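Local coordinates for protein ribulose-bisphosphate carboxylase (Alicyclobacillus acidocaldarius subsp. acidocaldarius, PDB 4NAS) that belongs to the ribulose-bisphosphate carboxylase large-chain family, joining an N-terminal domain to a TIM-barrel catalytic domain, with a calcium ion bound, at residues 29-32 with 33-37; 100-103 with 104-107; 255-258 with 259-262; 269-272 with 273-277. All blocks are in the same frame, centred on the assembly; numbering follows the deposited sequence.

Contact 1. Residues 29-32 with 33-37; sequences RAEG and IAVGL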
loop_
_atom_site.group_PDB
_atom_site.type_symbol
_atom_site.label_atom_id
_atom_site.label_comp_id
_atom_site.label_asym_id
_atom_site.label_seq_id
_atom_site.Cartn_x
_atom_site.Cartn_y
_atom_site.Cartn_z
ATOM N N ARG B 29 -17.995 18.351 9.422
ATOM C CA ARG B 29 -17.208 17.268 8.853
ATOM C C ARG B 29 -15.927 17.056 9.653
ATOM O O ARG B 29 -15.578 15.922 9.968
ATOM C CB ARG B 29 -16.889 17.520 7.381
ATOM C CG ARG B 29 -16.130 16.380 6.743
ATOM C CD ARG B 29 -15.954 16.561 5.261
ATOM N NE ARG B 29 -15.028 15.574 4.725
ATOM C CZ ARG B 29 -14.696 15.464 3.443
ATOM N NH1 ARG B 29 -15.231 16.278 2.541
ATOM N NH2 ARG B 29 -13.829 14.527 3.061
ATOM N N ALA B 30 -15.256 18.151 10.019
ATOM C CA ALA B 30 -14.052 18.063 10.845
ATOM C C ALA B 30 -14.317 17.448 12.227
ATOM O O ALA B 30 -13.544 16.603 12.688
ATOM C CB ALA B 30 -13.365 19.440 10.967
ATOM N N GLU B 31 -15.396 17.874 12.883
ATOM C CA GLU B 31 -15.767 17.322 14.191
ATOM C C GLU B 31 -16.074 15.818 14.106
ATOM O O GLU B 31 -15.692 15.038 14.982
ATOM C CB GLU B 31 -16.966 18.090 14.776
ATOM C CG GLU B 31 -17.197 17.872 16.269
ATOM C CD GLU B 31 -16.162 18.571 17.150
ATOM O OE1 GLU B 31 -16.068 18.214 18.346
ATOM O OE2 GLU B 31 -15.454 19.481 16.659
ATOM N N GLY B 32 -16.755 15.417 13.040
ATOM C CA GLY B 32 -17.057 14.016 12.810
ATOM C C GLY B 32 -15.812 13.171 12.637
ATOM O O GLY B 32 -15.722 12.074 13.183
ATOM N N ILE B 33 -14.856 13.676 11.863
ATOM C CA ILE B 33 -13.554 13.022 11.725
ATOM C C ILE B 33 -12.854 12.861 13.078
ATOM O O ILE B 33 -12.429 11.758 13.430
ATOM C CB ILE B 33 -12.635 13.783 10.741
ATOM C CG1 ILE B 33 -13.234 13.769 9.332
ATOM C CG2 ILE B 33 -11.215 13.185 10.729
ATOM C CD1 ILE B 33 -12.571 14.759 8.393
ATOM N N ALA B 34 -12.756 13.954 13.838
ATOM C CA ALA B 34 -12.012 13.944 15.100
ATOM C C ALA B 34 -12.582 12.960 16.129
ATOM O O ALA B 34 -11.838 12.323 16.871
ATOM C CB ALA B 34 -11.942 15.344 15.686
ATOM N N VAL B 35 -13.905 12.846 16.161
ATOM C CA VAL B 35 -14.586 11.935 17.079
ATOM C C VAL B 35 -14.685 10.513 16.514
ATOM O O VAL B 35 -14.356 9.541 17.194
ATOM C CB VAL B 35 -15.981 12.487 17.452
ATOM C CG1 VAL B 35 -16.836 11.445 18.208
ATOM C CG2 VAL B 35 -15.829 13.776 18.261
ATOM N N GLY B 36 -15.112 10.397 15.261
ATOM C CA GLY B 36 -15.342 9.101 14.642
ATOM C C GLY B 36 -14.106 8.236 14.434
ATOM O O GLY B 36 -14.198 7.012 14.435
ATOM N N LEU B 37 -12.959 8.862 14.211
ATOM C CA LEU B 37 -11.715 8.122 13.982
ATOM C C LEU B 37 -10.877 7.957 15.249
ATOM O O LEU B 37 -9.725 7.545 15.184
ATOM C CB LEU B 37 -10.868 8.804 12.902
ATOM C CG LEU B 37 -11.553 8.907 11.545
ATOM C CD1 LEU B 37 -10.619 9.562 10.538
ATOM C CD2 LEU B 37 -12.015 7.530 11.068
#
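Arg29 and Ile33, one helical turn apart, meet along their side chains: Ile33 CD1 comes obliquely to the Arg29 guanidinium, and the nearest side-chain atoms are Arg29 CG and Ile33 CD1, 4.2 Å apart. A second flat group, the Glu31 carboxylate, comes only loosely to the next turn, its OE1 4.4 Å from Val35 CG2. With chi1 at -64°, Ile33 CG1 stands beside its own backbone N, which puts it 3.2 Å from Arg29 O, the carbonyl to which that N is bonded. Val35 CG2 is likewise 3.5 Å from Glu31 O. Four successive i to i+4 bonds identify the alpha-helix. Ile33 N to Arg29 O (3.0 Å) is the straightest, at 165° at the hydrogen, and Gly36 N to Gly32 O, 2.7 Å long, is the most bent, at 152°. Leu37, the first residue to leave helical angles, still donates its N to Ile33 O. The polar end of Arg29 is held outside the helix by a salt bridge to Asp21 and a weak bond to Asp105 O. Helix 26-36 lies on the N-terminal domain's sheet, where Ala30 touches Ile63 and Ile78 while Ile33 packs on Ile80 and Tyr82, so the helix lies across strands 59-68 and 73-83.

Contact 2. Residues 100-103 with 104-107; sequences GKLS and MDGE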
loop_
_atom_site.group_PDB
_atom_site.type_symbol
_atom_site.label_atom_id
_atom_site.label_comp_id
_atom_site.label_asym_id
_atom_site.label_seq_id
_atom_site.Cartn_x
_atom_site.Cartn_y
_atom_site.Cartn_z
ATOM N N GLY B 100 -7.456 6.059 6.694
ATOM C CA GLY B 100 -7.953 4.702 6.489
ATOM C C GLY B 100 -9.261 4.788 5.731
ATOM O O GLY B 100 -9.295 4.812 4.484
ATOM N N LYS B 101 -10.343 4.859 6.497
ATOM C CA LYS B 101 -11.650 5.145 5.935
ATOM C C LYS B 101 -11.655 6.538 5.317
ATOM O O LYS B 101 -12.346 6.777 4.338
ATOM C CB LYS B 101 -12.728 5.058 7.011
ATOM C CG LYS B 101 -14.115 5.342 6.482
ATOM C CD LYS B 101 -14.919 6.191 7.443
ATOM C CE LYS B 101 -15.435 5.365 8.600
ATOM N NZ LYS B 101 -15.957 6.209 9.717
ATOM N N LEU B 102 -10.881 7.459 5.892
ATOM C CA LEU B 102 -10.904 8.843 5.418
ATOM C C LEU B 102 -10.412 8.974 3.978
ATOM O O LEU B 102 -10.833 9.890 3.256
ATOM C CB LEU B 102 -10.092 9.750 6.341
ATOM C CG LEU B 102 -10.107 11.258 6.096
ATOM C CD1 LEU B 102 -11.525 11.829 6.111
ATOM C CD2 LEU B 102 -9.265 11.932 7.167
ATOM N N SER B 103 -9.550 8.048 3.548
ATOM C CA SER B 103 -8.940 8.135 2.204
ATOM C C SER B 103 -9.951 7.981 1.087
ATOM O O SER B 103 -9.681 8.342 -0.072
ATOM C CB SER B 103 -7.836 7.090 2.023
ATOM O OG SER B 103 -8.372 5.795 1.816
HETATM N N MSE B 104 -11.121 7.471 1.442
HETATM C CA MSE B 104 -12.156 7.150 0.473
HETATM C C MSE B 104 -13.219 8.243 0.387
HETATM O O MSE B 104 -14.181 8.120 -0.376
HETATM C CB MSE B 104 -12.810 5.801 0.858
HETATM C CG MSE B 104 -11.805 4.633 0.776
HETATM SE SE MSE B 104 -12.579 2.943 1.379
HETATM C CE MSE B 104 -12.165 3.047 3.225
ATOM N N ASP B 105 -13.055 9.301 1.176
ATOM C CA ASP B 105 -14.113 10.299 1.329
ATOM C C ASP B 105 -14.036 11.386 0.271
ATOM O O ASP B 105 -13.978 12.567 0.602
ATOM C CB ASP B 105 -14.100 10.926 2.734
ATOM C CG ASP B 105 -14.530 9.942 3.822
ATOM O OD1 ASP B 105 -15.026 8.847 3.470
ATOM O OD2 ASP B 105 -14.373 10.261 5.024
ATOM N N GLY B 106 -14.039 10.968 -0.990
ATOM C CA GLY B 106 -13.977 11.869 -2.128
ATOM C C GLY B 106 -12.651 12.577 -2.338
ATOM O O GLY B 106 -11.568 12.009 -2.163
ATOM N N GLU B 107 -12.719 13.847 -2.725
ATOM C CA GLU B 107 -11.490 14.604 -2.974
ATOM C C GLU B 107 -10.817 15.052 -1.686
ATOM O O GLU B 107 -11.173 16.074 -1.120
ATOM C CB GLU B 107 -11.777 15.814 -3.860
ATOM C CG GLU B 107 -10.525 16.597 -4.214
ATOM C CD GLU B 107 -10.778 17.635 -5.279
ATOM O OE1 GLU B 107 -11.832 17.544 -5.948
ATOM O OE2 GLU B 107 -9.920 18.539 -5.430
HETATM O O HOH W 1 -11.084 9.448 -2.196
#
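Met104, present as selenomethionine, folds its side chain back over the start of the turn and touches Lys101 and Gly100. Its chain leaves the backbone with CG beside N and runs extended at chi2, then bends at chi3 (-89°). That bend carries CE to 3.5 Å from Lys101 CA and to a similar distance from Gly100 O. Ser103 takes a different conformation: OG stands between its backbone N and carbonyl carbon (chi1 76°), from where it donates to Gly100 O at 3.0 Å and ties its side chain to the residue three places earlier. Two i to i+3 backbone bonds, Met104 N to Lys101 O (3.2 Å) and Asp105 N to Leu102 O (3.1 Å), mark a short 3-10 turn; both donors sit well above the plane of the carbonyl they use, as such tight winding produces. This turn belongs to the loop that links helix 91-99 to strand 108-114 in the N-terminal domain. Leu102 and Asp105 cross at about a right angle, with the methyl CD1 of Leu102 3.4 Å from Asp105 OD2. The other carboxylate oxygen, Asp105 OD1, approaches Lys101 O at 3.5 Å; both are acceptors, so nothing bonds them. Asp105 then centres an inverse gamma turn, and one water donates to both Ser103 O and Gly106 O across the bend. On the dimer side, Met104 packs on Tyr275 and Lys101 on Glu179 of the second subunit; Glu179 belongs to a calcium site. The Lys101 side chain is about 4 Å from a bound calcium ion.

Contact 3. Residues 255-258 with 259-262; sequences ARDP and DVDV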
loop_
_atom_site.group_PDB
_atom_site.type_symbol
_atom_site.label_atom_id
_atom_site.label_comp_id
_atom_site.label_asym_id
_atom_site.label_seq_id
_atom_site.Cartn_x
_atom_site.Cartn_y
_atom_site.Cartn_z
ATOM N N ALA B 255 14.457 -3.850 9.378
ATOM C CA ALA B 255 15.328 -2.800 9.868
ATOM C C ALA B 255 15.578 -2.969 11.379
ATOM O O ALA B 255 16.620 -2.579 11.910
ATOM C CB ALA B 255 14.706 -1.433 9.533
ATOM N N ARG B 256 14.640 -3.596 12.070
ATOM C CA ARG B 256 14.805 -3.785 13.509
ATOM C C ARG B 256 15.674 -4.992 13.866
ATOM O O ARG B 256 16.329 -5.004 14.906
ATOM C CB ARG B 256 13.454 -3.893 14.209
ATOM C CG ARG B 256 13.543 -3.642 15.718
ATOM C CD ARG B 256 12.208 -3.854 16.417
ATOM N NE ARG B 256 11.094 -3.120 15.820
ATOM C CZ ARG B 256 10.750 -1.877 16.143
ATOM N NH1 ARG B 256 11.440 -1.202 17.051
ATOM N NH2 ARG B 256 9.713 -1.305 15.549
ATOM N N ASP B 257 15.687 -6.000 13.001
ATOM C CA ASP B 257 16.373 -7.266 13.281
ATOM C C ASP B 257 17.918 -7.140 13.203
ATOM O O ASP B 257 18.467 -6.879 12.130
ATOM C CB ASP B 257 15.866 -8.301 12.273
ATOM C CG ASP B 257 16.240 -9.722 12.632
ATOM O OD1 ASP B 257 17.172 -9.936 13.438
ATOM O OD2 ASP B 257 15.588 -10.631 12.080
ATOM N N PRO B 258 18.615 -7.351 14.333
ATOM C CA PRO B 258 20.078 -7.247 14.395
ATOM C C PRO B 258 20.762 -8.192 13.413
ATOM O O PRO B 258 21.801 -7.843 12.837
ATOM C CB PRO B 258 20.389 -7.675 15.828
ATOM C CG PRO B 258 19.160 -7.319 16.593
ATOM C CD PRO B 258 18.036 -7.646 15.655
ATOM N N ASP B 259 20.171 -9.366 13.205
ATOM C CA ASP B 259 20.732 -10.351 12.276
ATOM C C ASP B 259 20.604 -9.961 10.801
ATOM O O ASP B 259 21.308 -10.520 9.954
ATOM C CB ASP B 259 20.132 -11.741 12.510
ATOM C CG ASP B 259 20.580 -12.356 13.829
ATOM O OD1 ASP B 259 21.655 -11.974 14.341
ATOM O OD2 ASP B 259 19.849 -13.226 14.351
ATOM N N VAL B 260 19.705 -9.029 10.486
ATOM C CA VAL B 260 19.668 -8.438 9.147
ATOM C C VAL B 260 20.712 -7.327 9.128
ATOM O O VAL B 260 20.411 -6.130 9.233
ATOM C CB VAL B 260 18.262 -7.940 8.731
ATOM C CG1 VAL B 260 18.279 -7.416 7.304
ATOM C CG2 VAL B 260 17.267 -9.078 8.832
ATOM N N ASP B 261 21.958 -7.758 8.997
ATOM C CA ASP B 261 23.085 -6.892 9.253
ATOM C C ASP B 261 23.603 -6.299 7.955
ATOM O O ASP B 261 24.757 -6.487 7.581
ATOM C CB ASP B 261 24.174 -7.682 9.971
ATOM C CG ASP B 261 25.227 -6.791 10.548
ATOM O OD1 ASP B 261 24.847 -5.758 11.147
ATOM O OD2 ASP B 261 26.421 -7.109 10.381
ATOM N N VAL B 262 22.733 -5.580 7.268
ATOM C CA VAL B 262 23.037 -5.068 5.953
ATOM C C VAL B 262 22.157 -3.827 5.703
ATOM O O VAL B 262 21.015 -3.776 6.165
ATOM C CB VAL B 262 22.718 -6.161 4.929
ATOM C CG1 VAL B 262 21.322 -6.700 5.173
ATOM C CG2 VAL B 262 22.843 -5.649 3.520
#
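A type I beta turn running from Asp257 to Val260, overlaid by an Asx turn, brings the chain round after helix 248-256. The backbone closure is Val260 N to Asp257 O at 3.0 Å, bent to 137° at the hydrogen. Asp257 also uses its side chain: CG lies anti to its N (chi1 -167°), and OD1 swings forward to take Asp259 N at 3.1 Å, the N-H arriving from above the carboxylate plane. Pro258, with no N-H to give, occupies the first corner. The Asp257 side chain crosses that of Val260 at about a right angle, Asp257 CB being 3.8 Å from Val260 CG2. Towards Asp259 the relation is less favourable: Asp257 OD1 and Asp259 OD2 are 4.3 Å apart, their carboxylate planes turned by 45°. Repulsion there is probably eased by the salt bridge of Asp257 OD2 to Arg229. Past the turn, Val260 and Asp261 each centre an inverse gamma turn, closed by weak bonds, while Lys127 NZ binds the carbonyls of both Asp257 and Val260. The bend thus leads from helix 248-256 into strand 264-267 of the barrel, with Val260 tucked against Ala228 of helix 221-233 and Leu239 of strand 238-242.

Contact 4. Residues 269-272 with 273-277; sequences AVSG and ALYGS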
loop_
_atom_site.group_PDB
_atom_site.type_symbol
_atom_site.label_atom_id
_atom_site.label_comp_id
_atom_site.label_asym_id
_atom_site.label_seq_id
_atom_site.Cartn_x
_atom_site.Cartn_y
_atom_site.Cartn_z
ATOM N N ALA B 269 9.104 1.902 -6.095
ATOM C CA ALA B 269 8.109 1.228 -6.922
ATOM C C ALA B 269 6.731 1.256 -6.282
ATOM O O ALA B 269 6.603 0.997 -5.082
ATOM C CB ALA B 269 8.528 -0.213 -7.196
ATOM N N VAL B 270 5.725 1.619 -7.083
ATOM C CA VAL B 270 4.301 1.668 -6.687
ATOM C C VAL B 270 3.878 2.973 -5.991
ATOM O O VAL B 270 2.697 3.305 -5.955
ATOM C CB VAL B 270 3.849 0.407 -5.865
ATOM C CG1 VAL B 270 2.327 0.432 -5.628
ATOM C CG2 VAL B 270 4.222 -0.889 -6.610
ATOM N N SER B 271 4.840 3.723 -5.469
ATOM C CA SER B 271 4.530 4.902 -4.642
ATOM C C SER B 271 3.753 5.945 -5.406
ATOM O O SER B 271 2.918 6.645 -4.833
ATOM C CB SER B 271 5.806 5.533 -4.115
ATOM O OG SER B 271 6.681 5.865 -5.201
ATOM N N GLY B 272 4.039 6.074 -6.699
ATOM C CA GLY B 272 3.315 7.031 -7.523
ATOM C C GLY B 272 1.821 6.808 -7.566
ATOM O O GLY B 272 1.061 7.716 -7.903
ATOM N N ALA B 273 1.371 5.596 -7.243
ATOM C CA ALA B 273 -0.059 5.348 -7.193
ATOM C C ALA B 273 -0.686 6.049 -6.006
ATOM O O ALA B 273 -1.902 6.207 -5.972
ATOM C CB ALA B 273 -0.362 3.830 -7.132
ATOM N N LEU B 274 0.144 6.460 -5.042
ATOM C CA LEU B 274 -0.340 7.156 -3.856
ATOM C C LEU B 274 -0.202 8.675 -4.006
ATOM O O LEU B 274 -1.058 9.408 -3.556
ATOM C CB LEU B 274 0.395 6.686 -2.587
ATOM C CG LEU B 274 0.077 5.251 -2.135
ATOM C CD1 LEU B 274 1.075 4.763 -1.101
ATOM C CD2 LEU B 274 -1.353 5.138 -1.621
ATOM N N TYR B 275 0.855 9.143 -4.668
ATOM C CA TYR B 275 1.147 10.581 -4.649
ATOM C C TYR B 275 0.967 11.329 -5.970
ATOM O O TYR B 275 1.020 12.561 -6.006
ATOM C CB TYR B 275 2.548 10.819 -4.076
ATOM C CG TYR B 275 3.685 10.443 -5.017
ATOM C CD1 TYR B 275 3.912 11.180 -6.172
ATOM C CD2 TYR B 275 4.541 9.377 -4.741
ATOM C CE1 TYR B 275 4.908 10.855 -7.053
ATOM C CE2 TYR B 275 5.577 9.063 -5.616
ATOM C CZ TYR B 275 5.738 9.817 -6.771
ATOM O OH TYR B 275 6.726 9.584 -7.684
ATOM N N GLY B 276 0.775 10.589 -7.052
ATOM C CA GLY B 276 0.753 11.165 -8.386
ATOM C C GLY B 276 -0.260 12.267 -8.619
ATOM O O GLY B 276 0.012 13.272 -9.291
ATOM N N SER B 277 -1.441 12.081 -8.054
ATOM C CA SER B 277 -2.500 13.049 -8.225
ATOM C C SER B 277 -2.274 14.265 -7.324
ATOM O O SER B 277 -1.853 14.131 -6.180
ATOM C CB SER B 277 -3.842 12.412 -7.888
ATOM O OG SER B 277 -4.726 13.382 -7.368
#
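Tyr275 lays one face of its ring over Gly272 CA, a CH-pi contact with the CA 3.8 Å from the ring centroid and 18° off the normal. The ring reaches back because CG stands between the backbone N and the carbonyl carbon (chi1 74°), folding the aromatic group back over the start of the turn. Its CE2 atom then comes 3.4 Å from Ser271 OG, whose own hydrogen bond goes to Pro268 O. Ser271 O is gripped twice: Leu274 N approaches at 2.8 Å from above the carbonyl plane, whereas Tyr275 N lies in that plane at 3.2 Å. One i to i+3 bond precedes this pair, Ala273 N to Val270 O (2.9 Å), and an i to i+4 bond follows it, Gly276 N to Gly272 O (3.0 Å). The mixed spacing, together with the short run of helical residues, describes a single helical turn entered from Val270, which has positive phi (85°). Ala273 CB rests 3.3 Å from Val270 O. At the dimer interface Leu274 meets Leu274 of the second subunit. Following strand 264-267 of the barrel, the turn is backed by helix 284-295, where Ser271 touches Val287 and Tyr275 packs on Ala284 and Leu288, and by Val244 of helix 243-246.

From the N terminus the four contacts follow in series, each a local turn of continuous chain, so none nests in or crosses another. Contact 1 covers most of helix 26-36 and its exit at Leu37; contact 2 closes the loop before strand 108-114. The two meet inside the N-terminal domain, Ile33 CD1 lying 3.9 Å from Leu102 CD1. Contacts 3 and 4 belong to the barrel domain, the first reversing the chain ahead of strand 264-267 and the second winding a turn just after it; their nearest atoms are about 17 Å apart. Contacts 2 and 4 both touch the second subunit, and each packs on the other's counterpart there, tying N-terminal domain to barrel across the dimer.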